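Local coordinates for protein probable ribose-5-phosphate isomerase B (Mycoplasma genitalium, PDB 6MU0) that probably interconverts ribulose 5-phosphate and ribose 5-phosphate in the non-oxidative stage of the pentose phosphate pathway, at residues 62-67 with 91-96. Numbering follows the deposited sequence.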
loop_
_atom_site.group_PDB
_atom_site.type_symbol
_atom_site.label_atom_id
_atom_site.label_comp_id
_atom_site.label_asym_id
_atom_site.label_seq_id
_atom_site.Cartn_x
_atom_site.Cartn_y
_atom_site.Cartn_z
ATOM N N ASP A 62 -3.057 7.599 -7.057
ATOM C CA ASP A 62 -3.320 7.997 -8.435
ATOM C C ASP A 62 -2.462 7.215 -9.422
ATOM O O ASP A 62 -2.904 6.958 -10.545
ATOM C CB ASP A 62 -3.132 9.506 -8.611
ATOM C CG ASP A 62 -4.320 10.316 -8.109
ATOM O OD1 ASP A 62 -5.449 9.783 -8.053
ATOM O OD2 ASP A 62 -4.123 11.508 -7.787
ATOM N N LYS A 63 -1.243 6.820 -9.032
ATOM C CA LYS A 63 -0.442 5.958 -9.900
ATOM C C LYS A 63 -1.046 4.562 -9.988
ATOM O O LYS A 63 -1.177 3.997 -11.082
ATOM C CB LYS A 63 1.005 5.884 -9.408
ATOM C CG LYS A 63 1.820 7.134 -9.645
ATOM C CD LYS A 63 2.105 7.338 -11.121
ATOM C CE LYS A 63 3.064 8.496 -11.328
ATOM N NZ LYS A 63 3.364 8.704 -12.769
ATOM N N VAL A 64 -1.407 3.979 -8.840
ATOM C CA VAL A 64 -1.992 2.641 -8.845
ATOM C C VAL A 64 -3.264 2.617 -9.682
ATOM O O VAL A 64 -3.510 1.664 -10.429
ATOM C CB VAL A 64 -2.207 2.145 -7.402
ATOM C CG1 VAL A 64 -2.980 0.833 -7.382
ATOM C CG2 VAL A 64 -0.863 1.986 -6.716
ATOM N N LYS A 65 -4.065 3.688 -9.606
ATOM C CA LYS A 65 -5.302 3.796 -10.380
ATOM C C LYS A 65 -5.082 3.577 -11.876
ATOM O O LYS A 65 -5.973 3.061 -12.558
ATOM C CB LYS A 65 -5.927 5.173 -10.132
ATOM C CG LYS A 65 -7.051 5.594 -11.072
ATOM C CD LYS A 65 -7.575 6.968 -10.665
ATOM C CE LYS A 65 -8.662 7.479 -11.591
ATOM N NZ LYS A 65 -9.159 8.809 -11.136
ATOM N N LYS A 66 -3.917 3.969 -12.406
ATOM C CA LYS A 66 -3.624 3.827 -13.832
ATOM C C LYS A 66 -3.341 2.384 -14.239
ATOM O O LYS A 66 -3.455 2.045 -15.423
ATOM C CB LYS A 66 -2.413 4.694 -14.186
ATOM C CG LYS A 66 -2.617 6.180 -13.939
ATOM C CD LYS A 66 -1.294 6.931 -13.900
ATOM C CE LYS A 66 -0.513 6.776 -15.194
ATOM N NZ LYS A 66 0.795 7.487 -15.126
ATOM N N ASN A 67 -2.946 1.535 -13.295
ATOM C CA ASN A 67 -2.642 0.140 -13.571
ATOM C C ASN A 67 -3.099 -0.703 -12.385
ATOM O O ASN A 67 -2.321 -1.407 -11.756
ATOM C CB ASN A 67 -1.156 -0.055 -13.858
ATOM C CG ASN A 67 -0.770 0.391 -15.248
ATOM O OD1 ASN A 67 -1.068 -0.286 -16.230
ATOM N ND2 ASN A 67 -0.111 1.539 -15.343
ATOM N N LYS A 91 -10.400 5.875 -7.409
ATOM C CA LYS A 91 -11.048 4.850 -8.218
ATOM C C LYS A 91 -10.092 3.706 -8.517
ATOM O O LYS A 91 -8.949 3.919 -8.933
ATOM C CB LYS A 91 -11.519 5.460 -9.535
ATOM C CG LYS A 91 -12.634 6.474 -9.376
ATOM C CD LYS A 91 -13.933 5.818 -8.937
ATOM C CE LYS A 91 -15.033 6.849 -8.725
ATOM N NZ LYS A 91 -14.712 7.764 -7.599
ATOM N N GLY A 92 -10.572 2.480 -8.309
ATOM C CA GLY A 92 -9.792 1.300 -8.596
ATOM C C GLY A 92 -8.829 0.900 -7.505
ATOM O O GLY A 92 -8.196 -0.159 -7.618
ATOM N N VAL A 93 -8.693 1.698 -6.462
ATOM C CA VAL A 93 -7.765 1.388 -5.384
ATOM C C VAL A 93 -8.486 0.614 -4.292
ATOM O O VAL A 93 -9.626 0.923 -3.927
ATOM C CB VAL A 93 -7.110 2.675 -4.849
ATOM C CG1 VAL A 93 -6.325 2.395 -3.570
ATOM C CG2 VAL A 93 -6.206 3.261 -5.918
ATOM N N LEU A 94 -7.816 -0.411 -3.775
ATOM C CA LEU A 94 -8.282 -1.192 -2.634
ATOM C C LEU A 94 -7.133 -1.164 -1.631
ATOM O O LEU A 94 -6.120 -1.843 -1.819
ATOM C CB LEU A 94 -8.626 -2.611 -3.077
ATOM C CG LEU A 94 -9.796 -2.718 -4.062
ATOM C CD1 LEU A 94 -9.850 -4.139 -4.606
ATOM C CD2 LEU A 94 -11.119 -2.322 -3.410
ATOM N N ALA A 95 -7.267 -0.352 -0.585
ATOM C CA ALA A 95 -6.174 -0.097 0.344
ATOM C C ALA A 95 -6.443 -0.777 1.681
ATOM O O ALA A 95 -7.502 -0.571 2.291
ATOM C CB ALA A 95 -5.968 1.404 0.544
ATOM N N ALA A 96 -5.481 -1.586 2.128
ATOM C CA ALA A 96 -5.601 -2.394 3.331
ATOM C C ALA A 96 -4.607 -1.925 4.379
ATOM O O ALA A 96 -3.403 -1.852 4.111
ATOM C CB ALA A 96 -5.289 -3.853 3.012
HETATM O O HOH W 1 -8.773 2.723 -11.622
#
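Val-64 and Val-93 meet where the C-terminal part of helix 53-66 of this Rossmann-like alpha/beta/alpha fold of the LacAB/RpiB family packs beside the segment leading into strand 95-97, an outermost strand of the parallel sheet. On the inner side two valine methyls meet: CG1 of Val-64 faces CG2 of Val-93 at 4.3 Å, and both side chains also rest on Val-115 of the neighbouring strand, while Ala-87 of helix 81-88 adds a further wall to Val-93. The same CG2 lies 4.3 Å from the backbone N of Lys-65, against the helix backbone.

Toward solvent the packing gives way to two long lysines lying side by side. A fully extended chain, CG swung anti to the backbone N (chi1 167°), carries Lys-65 past the carbonyl of Lys-91. Its CG lies 3.3 Å from Lys-91 O. Farther out, CE of Lys-65 comes within 4.1 Å of CB of Lys-91. Two kinks turn the end of Lys-91 away, leaving NZ of Lys-65 and NZ of Lys-91 6.7 Å apart, like charges not in contact. No direct hydrogen bond joins the segments; instead one water donates to Lys-65 O at 3.0 Å and to Lys-91 O at 2.9 Å.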